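Local coordinates for predicted sugar phosphatases of the HAD superfamily (Cytophaga hutchinsonii, PDB 2HX1), which is predicted to be a magnesium-dependent sugar phosphatase of the HAD superfamily, probably hydrolysing the phosphate ester of a sugar-like substrate, at residues N29-G34 with D65-L70; S59-A64 with A109-S114; G255-R258 with T264-K267. One frame throughout, in Å; residues are numbered along the deposited sequence.

Contact 1 of 3, residues N29-G34 with D65-L70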
ATOM      1  N   ASN A  29      -4.297  26.172  18.831  1.00 43.36           N
ATOM      2  CA  ASN A  29      -4.404  27.188  19.871  1.00 44.26           C
ATOM      3  C   ASN A  29      -5.761  27.912  19.887  1.00 42.68           C
ATOM      4  O   ASN A  29      -5.822  29.099  20.150  1.00 43.41           O
ATOM      5  CB  ASN A  29      -3.231  28.180  19.776  1.00 45.92           C
ATOM      6  CG  ASN A  29      -3.091  28.779  18.402  1.00 47.12           C
ATOM      7  OD1 ASN A  29      -4.045  28.793  17.622  1.00 48.95           O
ATOM      8  ND2 ASN A  29      -1.893  29.252  18.084  1.00 48.75           N
ATOM      9  N   GLY A  30      -6.840  27.193  19.589  1.00 38.81           N
ATOM     10  CA  GLY A  30      -8.187  27.741  19.691  1.00 36.33           C
ATOM     11  C   GLY A  30      -8.776  28.284  18.399  1.00 34.42           C
ATOM     12  O   GLY A  30      -8.333  27.958  17.308  1.00 33.71           O
ATOM     13  N   LEU A  31      -9.801  29.112  18.541  1.00 31.97           N
ATOM     14  CA  LEU A  31     -10.511  29.710  17.405  1.00 32.51           C
ATOM     15  C   LEU A  31      -9.585  30.529  16.527  1.00 31.89           C
ATOM     16  O   LEU A  31      -8.684  31.203  17.047  1.00 32.24           O
ATOM     17  CB  LEU A  31     -11.626  30.647  17.914  1.00 30.46           C
ATOM     18  CG  LEU A  31     -12.753  30.061  18.750  1.00 32.12           C
ATOM     19  CD1 LEU A  31     -13.711  31.161  19.246  1.00 28.41           C
ATOM     20  CD2 LEU A  31     -13.473  28.990  17.943  1.00 29.23           C
ATOM     21  N   LEU A  32      -9.802  30.480  15.210  1.00 30.14           N
ATOM     22  CA  LEU A  32      -9.098  31.373  14.289  1.00 32.82           C
ATOM     23  C   LEU A  32      -9.506  32.801  14.602  1.00 32.02           C
ATOM     24  O   LEU A  32     -10.691  33.085  14.743  1.00 30.71           O
ATOM     25  CB  LEU A  32      -9.440  31.072  12.827  1.00 36.15           C
ATOM     26  CG  LEU A  32      -8.389  30.278  12.043  1.00 36.86           C
ATOM     27  CD1 LEU A  32      -7.973  29.000  12.766  1.00 39.90           C
ATOM     28  CD2 LEU A  32      -8.926  30.000  10.653  1.00 37.86           C
ATOM     29  N   PRO A  33      -8.533  33.706  14.763  1.00 34.16           N
ATOM     30  CA  PRO A  33      -8.966  35.053  15.200  1.00 34.86           C
ATOM     31  C   PRO A  33      -9.932  35.689  14.216  1.00 34.24           C
ATOM     32  O   PRO A  33      -9.670  35.687  13.028  1.00 35.82           O
ATOM     33  CB  PRO A  33      -7.672  35.839  15.266  1.00 32.71           C
ATOM     34  CG  PRO A  33      -6.597  34.785  15.414  1.00 37.35           C
ATOM     35  CD  PRO A  33      -7.074  33.615  14.602  1.00 34.27           C
ATOM     36  N   GLY A  34     -11.054  36.181  14.711  1.00 34.29           N
ATOM     37  CA  GLY A  34     -12.059  36.840  13.876  1.00 34.15           C
ATOM     38  C   GLY A  34     -13.205  35.957  13.405  1.00 34.37           C
ATOM     39  O   GLY A  34     -14.211  36.461  12.895  1.00 33.46           O
ATOM     40  N   ASP A  65     -20.617  22.806  23.394  1.00 30.21           N
ATOM     41  CA  ASP A  65     -20.138  23.385  24.659  0.70 30.38           C
ATOM     42  C   ASP A  65     -18.716  23.891  24.534  1.00 30.29           C
ATOM     43  O   ASP A  65     -18.373  24.919  25.092  1.00 32.09           O
ATOM     44  CB  ASP A  65     -20.212  22.348  25.789  0.70 32.00           C
ATOM     45  CG  ASP A  65     -19.718  22.898  27.143  0.70 35.86           C
ATOM     46  OD1 ASP A  65     -20.321  23.858  27.665  0.70 25.27           O
ATOM     47  OD2 ASP A  65     -18.717  22.362  27.676  0.70 39.31           O
ATOM     48  N   SER A  66     -17.882  23.176  23.783  1.00 28.76           N
ATOM     49  CA  SER A  66     -16.517  23.637  23.522  1.00 28.78           C
ATOM     50  C   SER A  66     -16.456  24.960  22.815  1.00 27.15           C
ATOM     51  O   SER A  66     -15.591  25.751  23.129  1.00 26.72           O
ATOM     52  CB  SER A  66     -15.715  22.650  22.675  1.00 29.72           C
ATOM     53  OG  SER A  66     -15.715  21.368  23.255  1.00 44.56           O
ATOM     54  N   TYR A  67     -17.348  25.188  21.842  1.00 28.11           N
ATOM     55  CA  TYR A  67     -17.441  26.493  21.161  1.00 29.32           C
ATOM     56  C   TYR A  67     -17.960  27.560  22.104  1.00 30.71           C
ATOM     57  O   TYR A  67     -17.469  28.673  22.079  1.00 32.34           O
ATOM     58  CB  TYR A  67     -18.320  26.437  19.891  1.00 29.08           C
ATOM     59  CG  TYR A  67     -17.692  25.654  18.747  1.00 29.45           C
ATOM     60  CD1 TYR A  67     -16.642  26.166  18.020  1.00 27.85           C
ATOM     61  CD2 TYR A  67     -18.130  24.387  18.440  1.00 29.85           C
ATOM     62  CE1 TYR A  67     -16.061  25.438  16.976  1.00 29.59           C
ATOM     63  CE2 TYR A  67     -17.557  23.653  17.425  1.00 28.94           C
ATOM     64  CZ  TYR A  67     -16.536  24.179  16.694  1.00 29.21           C
ATOM     65  OH  TYR A  67     -16.002  23.413  15.694  1.00 30.99           O
ATOM     66  N   HIS A  68     -18.948  27.223  22.929  1.00 31.00           N
ATOM     67  CA  HIS A  68     -19.451  28.168  23.947  1.00 34.73           C
ATOM     68  C   HIS A  68     -18.346  28.622  24.888  1.00 35.45           C
ATOM     69  O   HIS A  68     -18.191  29.811  25.111  1.00 36.02           O
ATOM     70  CB  HIS A  68     -20.581  27.571  24.761  1.00 34.36           C
ATOM     71  CG  HIS A  68     -21.751  27.171  23.930  1.00 34.87           C
ATOM     72  ND1 HIS A  68     -22.657  26.218  24.329  1.00 31.52           N
ATOM     73  CD2 HIS A  68     -22.140  27.573  22.698  1.00 34.90           C
ATOM     74  CE1 HIS A  68     -23.564  26.060  23.382  1.00 39.67           C
ATOM     75  NE2 HIS A  68     -23.274  26.875  22.383  1.00 35.85           N
ATOM     76  N   LYS A  69     -17.545  27.677  25.381  1.00 35.49           N
ATOM     77  CA  LYS A  69     -16.409  28.014  26.244  1.00 38.33           C
ATOM     78  C   LYS A  69     -15.484  28.988  25.567  1.00 38.71           C
ATOM     79  O   LYS A  69     -14.994  29.895  26.218  1.00 41.46           O
ATOM     80  CB  LYS A  69     -15.588  26.783  26.657  1.00 36.56           C
ATOM     81  CG  LYS A  69     -16.279  25.876  27.687  1.00 40.87           C
ATOM     82  CD  LYS A  69     -15.270  24.877  28.282  1.00 43.05           C
ATOM     83  CE  LYS A  69     -15.770  23.425  28.259  1.00 50.42           C
ATOM     84  NZ  LYS A  69     -14.656  22.426  28.418  1.00 47.28           N
ATOM     85  N   LEU A  70     -15.252  28.791  24.268  1.00 37.64           N
ATOM     86  CA  LEU A  70     -14.384  29.668  23.479  1.00 36.43           C
ATOM     87  C   LEU A  70     -15.081  30.984  23.059  1.00 37.70           C
ATOM     88  O   LEU A  70     -14.483  31.843  22.410  1.00 36.09           O
ATOM     89  CB  LEU A  70     -13.854  28.932  22.252  1.00 34.15           C
ATOM     90  CG  LEU A  70     -12.918  27.745  22.559  1.00 33.68           C
ATOM     91  CD1 LEU A  70     -12.582  26.893  21.340  1.00 32.60           C
ATOM     92  CD2 LEU A  70     -11.645  28.243  23.226  1.00 40.19           C
TER
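L31, in the second strand of the small antiparallel hairpin 26-27/30-31, which follows the first strand of the parallel HAD core sheet, packs on Y67, in the last turn of helix 60-69, and on L70 just beyond the helix. The CA atoms of L31 and L70 are 7.2 Å apart, and the two leucine side chains cross obliquely. In both, CG lies anti to the carbonyl carbon (chi1 -62° in L31, -65° in L70), which carries the branched end across toward the other segment. Methyl CD1 of L31 does most of the touching: it meets L70 CB at 3.7 Å and rests 3.3 Å from the carbonyl oxygen L70 O, a van der Waals touch and not a hydrogen bond. The other methyl, L31 CD2, reaches L70 CD1 at 4.1 Å and comes to the Y67 ring at its edge, near the ring plane, 4.2 Å from Y67 CD1. L72 touches both L31 and Y67, so the loop after the helix joins the same cluster, while K26 makes a cation-pi contact with Y67. Between the two segments, which bury 171 Å², the fit therefore rests on apolar packing; the charged tie comes from K26, earlier in the hairpin.

Contact 2 of 3, residues S59-A64 with A109-S114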
ATOM      1  N   SER A  59     -20.063  14.016  22.220  1.00 28.06           N
ATOM      2  CA  SER A  59     -21.402  14.231  21.669  1.00 28.30           C
ATOM      3  C   SER A  59     -21.488  15.598  21.003  1.00 28.28           C
ATOM      4  O   SER A  59     -20.689  16.467  21.311  1.00 28.32           O
ATOM      5  CB  SER A  59     -22.453  14.199  22.775  1.00 31.28           C
ATOM      6  OG  SER A  59     -22.330  15.303  23.672  1.00 26.15           O
ATOM      7  N   PRO A  60     -22.470  15.798  20.109  1.00 29.67           N
ATOM      8  CA  PRO A  60     -22.712  17.139  19.526  1.00 29.49           C
ATOM      9  C   PRO A  60     -22.914  18.236  20.575  1.00 28.48           C
ATOM     10  O   PRO A  60     -22.418  19.350  20.406  1.00 25.51           O
ATOM     11  CB  PRO A  60     -23.981  16.944  18.706  1.00 31.76           C
ATOM     12  CG  PRO A  60     -23.948  15.506  18.322  1.00 32.68           C
ATOM     13  CD  PRO A  60     -23.395  14.793  19.553  1.00 29.50           C
ATOM     14  N   GLU A  61     -23.609  17.895  21.657  1.00 29.32           N
ATOM     15  CA  GLU A  61     -23.838  18.799  22.801  1.00 30.57           C
ATOM     16  C   GLU A  61     -22.532  19.261  23.439  1.00 29.56           C
ATOM     17  O   GLU A  61     -22.378  20.432  23.747  1.00 30.51           O
ATOM     18  CB  GLU A  61     -24.724  18.105  23.878  1.00 32.53           C
ATOM     19  CG  GLU A  61     -26.092  17.525  23.339  1.00 45.61           C
ATOM     20  CD  GLU A  61     -26.040  16.007  22.903  1.00 52.35           C
ATOM     21  OE1 GLU A  61     -26.301  15.102  23.754  1.00 50.41           O
ATOM     22  OE2 GLU A  61     -25.768  15.722  21.714  1.00 46.29           O
ATOM     23  N   GLN A  62     -21.596  18.331  23.624  1.00 28.79           N
ATOM     24  CA  GLN A  62     -20.254  18.625  24.162  1.00 30.27           C
ATOM     25  C   GLN A  62     -19.381  19.340  23.160  1.00 27.10           C
ATOM     26  O   GLN A  62     -18.626  20.216  23.534  1.00 25.48           O
ATOM     27  CB  GLN A  62     -19.549  17.341  24.634  1.00 30.08           C
ATOM     28  CG  GLN A  62     -20.110  16.771  25.949  1.00 31.80           C
ATOM     29  CD  GLN A  62     -19.508  15.382  26.332  1.00 39.94           C
ATOM     30  OE1 GLN A  62     -19.507  14.412  25.522  1.00 46.68           O
ATOM     31  NE2 GLN A  62     -18.997  15.288  27.572  1.00 41.80           N
ATOM     32  N   LEU A  63     -19.488  18.985  21.884  1.00 27.01           N
ATOM     33  CA  LEU A  63     -18.801  19.719  20.827  1.00 25.64           C
ATOM     34  C   LEU A  63     -19.263  21.179  20.790  1.00 25.55           C
ATOM     35  O   LEU A  63     -18.434  22.083  20.647  1.00 25.99           O
ATOM     36  CB  LEU A  63     -19.046  19.038  19.469  1.00 27.99           C
ATOM     37  CG  LEU A  63     -18.471  17.644  19.215  1.00 27.25           C
ATOM     38  CD1 LEU A  63     -18.995  17.122  17.856  1.00 27.46           C
ATOM     39  CD2 LEU A  63     -16.966  17.735  19.225  1.00 18.63           C
ATOM     40  N   ALA A  64     -20.570  21.405  20.942  1.00 25.82           N
ATOM     41  CA  ALA A  64     -21.125  22.774  21.006  1.00 27.37           C
ATOM     42  C   ALA A  64     -20.666  23.511  22.260  1.00 28.31           C
ATOM     43  O   ALA A  64     -20.353  24.696  22.193  1.00 27.24           O
ATOM     44  CB  ALA A  64     -22.668  22.778  20.917  1.00 24.33           C
ATOM     45  N   ALA A 109     -16.432   7.758  25.521  1.00 31.77           N
ATOM     46  CA  ALA A 109     -17.320   6.595  25.446  1.00 30.74           C
ATOM     47  C   ALA A 109     -18.758   6.870  25.904  1.00 30.26           C
ATOM     48  O   ALA A 109     -19.656   6.129  25.546  1.00 27.84           O
ATOM     49  CB  ALA A 109     -16.738   5.492  26.272  1.00 26.75           C
ATOM     50  N   ASN A 110     -18.957   7.922  26.697  1.00 32.02           N
ATOM     51  CA  ASN A 110     -20.258   8.225  27.330  1.00 36.01           C
ATOM     52  C   ASN A 110     -21.428   8.414  26.355  1.00 34.16           C
ATOM     53  O   ASN A 110     -22.535   7.890  26.556  1.00 34.92           O
ATOM     54  CB  ASN A 110     -20.121   9.469  28.228  1.00 37.79           C
ATOM     55  CG  ASN A 110     -19.604   9.138  29.645  1.00 47.59           C
ATOM     56  OD1 ASN A 110     -19.627   7.975  30.097  1.00 54.12           O
ATOM     57  ND2 ASN A 110     -19.159  10.178  30.359  1.00 52.62           N
ATOM     58  N   TYR A 111     -21.166   9.148  25.285  1.00 33.70           N
ATOM     59  CA  TYR A 111     -22.150   9.370  24.224  1.00 33.80           C
ATOM     60  C   TYR A 111     -22.694   8.072  23.621  1.00 33.84           C
ATOM     61  O   TYR A 111     -23.828   8.045  23.131  1.00 31.80           O
ATOM     62  CB  TYR A 111     -21.499  10.179  23.100  1.00 36.30           C
ATOM     63  CG  TYR A 111     -22.380  10.534  21.906  1.00 39.10           C
ATOM     64  CD1 TYR A 111     -23.652  11.128  22.078  1.00 46.94           C
ATOM     65  CD2 TYR A 111     -21.913  10.353  20.603  1.00 41.09           C
ATOM     66  CE1 TYR A 111     -24.453  11.495  20.962  1.00 43.55           C
ATOM     67  CE2 TYR A 111     -22.691  10.722  19.488  1.00 45.78           C
ATOM     68  CZ  TYR A 111     -23.960  11.275  19.669  1.00 44.74           C
ATOM     69  OH  TYR A 111     -24.697  11.624  18.554  1.00 42.08           O
ATOM     70  N   LEU A 112     -21.894   7.005  23.617  1.00 34.46           N
ATOM     71  CA  LEU A 112     -22.338   5.757  22.953  1.00 36.45           C
ATOM     72  C   LEU A 112     -23.075   4.816  23.905  1.00 38.11           C
ATOM     73  O   LEU A 112     -23.691   3.839  23.453  1.00 38.28           O
ATOM     74  CB  LEU A 112     -21.163   5.044  22.272  1.00 37.05           C
ATOM     75  CG  LEU A 112     -20.509   5.749  21.076  1.00 38.00           C
ATOM     76  CD1 LEU A 112     -19.280   4.952  20.619  1.00 38.37           C
ATOM     77  CD2 LEU A 112     -21.481   5.899  19.931  1.00 31.88           C
ATOM     78  N   VAL A 113     -23.035   5.118  25.202  1.00 40.20           N
ATOM     79  CA  VAL A 113     -23.761   4.328  26.214  1.00 43.97           C
ATOM     80  C   VAL A 113     -25.241   4.165  25.812  1.00 49.18           C
ATOM     81  O   VAL A 113     -25.883   5.112  25.325  1.00 50.56           O
ATOM     82  CB  VAL A 113     -23.608   5.012  27.604  1.00 44.44           C
ATOM     83  CG1 VAL A 113     -24.617   4.511  28.618  1.00 43.98           C
ATOM     84  CG2 VAL A 113     -22.174   4.828  28.106  1.00 43.49           C
ATOM     85  N   SER A 114     -25.765   2.949  25.963  1.00 52.52           N
ATOM     86  CA  SER A 114     -27.165   2.672  25.620  1.00 55.09           C
ATOM     87  C   SER A 114     -27.672   1.396  26.302  1.00 56.45           C
ATOM     88  O   SER A 114     -26.900   0.679  26.953  1.00 54.58           O
ATOM     89  CB  SER A 114     -27.329   2.577  24.096  1.00 55.83           C
ATOM     90  OG  SER A 114     -26.613   1.479  23.578  1.00 56.87           O
TER
HETATM   91  O   HOH W   1     -19.165  11.658  25.041  1.00 43.25           O
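The Y111 ring is covered on one face by the backbone of S59: S59 CA sits over the ring centre, 3.9 Å from the centroid and 13° off the normal, a CH-pi contact. S59 CB leans over the same ring, 3.4 Å from Y111 CD1. The P60 side chain crosses that of Y111 at about a right angle, with P60 CD 3.6 Å from Y111 CZ. K88 adds a cation-pi contact to the ring and its NZ hydrogen-bonds Y111 O, while M85 touches both Y111 and P60. The ring reaches S59 because CG of Y111 stands anti to the backbone N (chi1 -179°). Beside the aromatic contact, Q62 N donates to S59 OG at 3.1 Å. A weak bond returns from S59 N to Q62 OE1 at 3.4 Å. A water donates to Q62 OE1 at 2.8 Å and accepts from Y111 N at 3.2 Å, bridging the segments. A serine in place of Y111 would probably leave S59 CA and P60 CD without their aromatic partner, deprive the K88 ammonium of its cation-pi partner and open a gap beside the helix start. The S59/Q62 pair is a capping box, with S59 as N-cap of helix 60-69, here roofed by Y111.

Contact 3 of 3, residues G255-R258 with T264-K267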
ATOM      1  N   GLY A 255      -5.210  25.454   7.005  1.00 24.07           N
ATOM      2  CA  GLY A 255      -5.069  24.143   7.653  1.00 25.45           C
ATOM      3  C   GLY A 255      -4.106  23.228   6.939  1.00 26.94           C
ATOM      4  O   GLY A 255      -2.995  23.640   6.622  1.00 29.79           O
ATOM      5  N   ASN A 256      -4.534  21.992   6.674  1.00 27.54           N
ATOM      6  CA  ASN A 256      -3.686  20.975   6.056  1.00 25.41           C
ATOM      7  C   ASN A 256      -3.151  21.321   4.683  1.00 25.33           C
ATOM      8  O   ASN A 256      -2.154  20.766   4.280  1.00 25.70           O
ATOM      9  CB  ASN A 256      -4.418  19.629   5.917  1.00 26.47           C
ATOM     10  CG  ASN A 256      -4.599  18.889   7.249  1.00 29.85           C
ATOM     11  OD1 ASN A 256      -3.820  19.045   8.204  1.00 31.45           O
ATOM     12  ND2 ASN A 256      -5.651  18.073   7.314  1.00 27.09           N
ATOM     13  N   THR A 257      -3.845  22.135   3.910  1.00 25.81           N
ATOM     14  CA  THR A 257      -3.352  22.458   2.565  1.00 24.61           C
ATOM     15  C   THR A 257      -2.696  23.838   2.656  1.00 25.77           C
ATOM     16  O   THR A 257      -3.374  24.838   2.758  1.00 26.70           O
ATOM     17  CB  THR A 257      -4.465  22.403   1.481  1.00 23.46           C
ATOM     18  OG1 THR A 257      -5.240  21.205   1.638  1.00 23.27           O
ATOM     19  CG2 THR A 257      -3.868  22.393   0.063  1.00 18.35           C
ATOM     20  N   ARG A 258      -1.370  23.882   2.689  1.00 27.02           N
ATOM     21  CA  ARG A 258      -0.653  25.152   2.752  1.00 30.24           C
ATOM     22  C   ARG A 258      -0.631  25.791   1.373  1.00 28.58           C
ATOM     23  O   ARG A 258      -0.656  25.078   0.353  1.00 28.78           O
ATOM     24  CB  ARG A 258       0.766  24.932   3.272  1.00 32.92           C
ATOM     25  CG  ARG A 258       0.788  24.338   4.697  1.00 39.28           C
ATOM     26  CD  ARG A 258       2.123  24.504   5.424  1.00 45.58           C
ATOM     27  NE  ARG A 258       3.254  24.624   4.495  1.00 64.66           N
ATOM     28  CZ  ARG A 258       4.060  25.689   4.378  1.00 69.08           C
ATOM     29  NH1 ARG A 258       3.904  26.774   5.149  1.00 71.23           N
ATOM     30  NH2 ARG A 258       5.041  25.662   3.477  1.00 66.06           N
ATOM     31  N   THR A 264       0.167  21.997  -6.390  1.00 28.13           N
ATOM     32  CA  THR A 264       0.760  20.665  -6.488  1.00 30.57           C
ATOM     33  C   THR A 264      -0.175  19.580  -5.944  1.00 29.21           C
ATOM     34  O   THR A 264      -0.423  18.573  -6.622  1.00 29.78           O
ATOM     35  CB  THR A 264       2.150  20.645  -5.820  1.00 30.70           C
ATOM     36  OG1 THR A 264       3.071  21.260  -6.730  1.00 35.52           O
ATOM     37  CG2 THR A 264       2.614  19.238  -5.518  1.00 35.67           C
ATOM     38  N   LYS A 265      -0.732  19.783  -4.754  1.00 28.41           N
ATOM     39  CA  LYS A 265      -1.606  18.754  -4.195  1.00 26.98           C
ATOM     40  C   LYS A 265      -2.850  18.618  -5.049  1.00 26.29           C
ATOM     41  O   LYS A 265      -3.316  17.500  -5.268  1.00 26.85           O
ATOM     42  CB  LYS A 265      -1.939  19.006  -2.734  1.00 26.23           C
ATOM     43  CG  LYS A 265      -0.738  18.851  -1.791  1.00 29.81           C
ATOM     44  CD  LYS A 265      -1.108  19.315  -0.372  1.00 33.82           C
ATOM     45  CE  LYS A 265      -0.179  18.735   0.705  1.00 35.58           C
ATOM     46  NZ  LYS A 265      -0.753  18.894   2.062  1.00 36.86           N
ATOM     47  N   ILE A 266      -3.379  19.733  -5.569  1.00 25.60           N
ATOM     48  CA  ILE A 266      -4.578  19.658  -6.386  1.00 25.17           C
ATOM     49  C   ILE A 266      -4.278  18.871  -7.682  1.00 28.06           C
ATOM     50  O   ILE A 266      -5.051  17.989  -8.083  1.00 27.57           O
ATOM     51  CB  ILE A 266      -5.177  21.049  -6.645  1.00 27.06           C
ATOM     52  CG1 ILE A 266      -5.715  21.625  -5.329  1.00 28.17           C
ATOM     53  CG2 ILE A 266      -6.298  20.989  -7.701  1.00 17.45           C
ATOM     54  CD1 ILE A 266      -5.978  23.129  -5.350  1.00 25.92           C
ATOM     55  N   LYS A 267      -3.132  19.155  -8.291  1.00 30.18           N
ATOM     56  CA  LYS A 267      -2.704  18.489  -9.519  1.00 32.17           C
ATOM     57  C   LYS A 267      -2.400  17.015  -9.307  1.00 32.28           C
ATOM     58  O   LYS A 267      -2.731  16.189 -10.161  1.00 32.34           O
ATOM     59  CB  LYS A 267      -1.471  19.191 -10.105  1.00 33.24           C
ATOM     60  CG  LYS A 267      -1.080  18.734 -11.519  1.00 38.24           C
ATOM     61  CD  LYS A 267      -0.126  19.754 -12.205  1.00 37.50           C
ATOM     62  CE  LYS A 267       0.509  19.172 -13.470  1.00 45.26           C
ATOM     63  NZ  LYS A 267       1.172  20.184 -14.372  1.00 40.17           N
TER
HETATM   64  O   HOH W   2       0.226  21.374   2.393  1.00 26.37           O
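The side chains of K265 and T257 run antiparallel, each passing the other, the lysine reaching from helix 262-269 toward the loop and the threonine pointing back toward the helix. The lysine chain is extended beyond CG, and its aliphatic part lies alongside the threonine methyl, with K265 CD 4.2 Å from T257 CG2, a loose apolar touch. The two branches of T257 are divided by its first torsion (chi1 -46°): CG2, anti to the backbone N, meets the lysine, whereas OG1, beside that N, hydrogen-bonds D233 O. The extended chain carries the ammonium group past the threonine to the main chain of N256, where K265 NZ gives a weak hydrogen bond of 3.2 Å to N256 O. A water adds a second, indirect link. It accepts from K265 NZ at 2.7 Å and from R258 N at 3.0 Å, and donates to N256 O at 3.1 Å, so the carbonyl oxygen is approached by both the ammonium group and the water. Within the contact the ammonium group meets a carbonyl and a water oxygen, which probably share its charge. The side chain of N256 leads away from the helix, with its ND2 bonded to T234 OG1, and N256 N bonds D233 OD2, a side chain of the magnesium site. L235 of helix 235-245 touches K265 as well. The arrangement belongs to the loop after core strand 248-252 of the HAD fold, where K265 of helix 262-269 reaches the loop 255-258, beside the magnesium site that includes D20, F22 and D233.

Contacts 1 and 2 share helix 60-69: its capped start meets Y111 and its far end meets L31, with the centres of the two contacts 19 Å apart. The helix thus links the hairpin beside the core sheet to segment 109-114. Contact 3 comes later in sequence and lies on the other side of the chain's centre from contact 2, 32 Å away between centres. The centres of contacts 1 and 3 are 25 Å apart, their nearest atoms about 7 Å. The N256 side chain of contact 3 is about 5 Å from the magnesium ion, the Y67 side chain of contact 1 about 10 Å. From a bound buffer molecule, the side chains of N256, Y67 and P60 are about 6, 9 and 13 Å away.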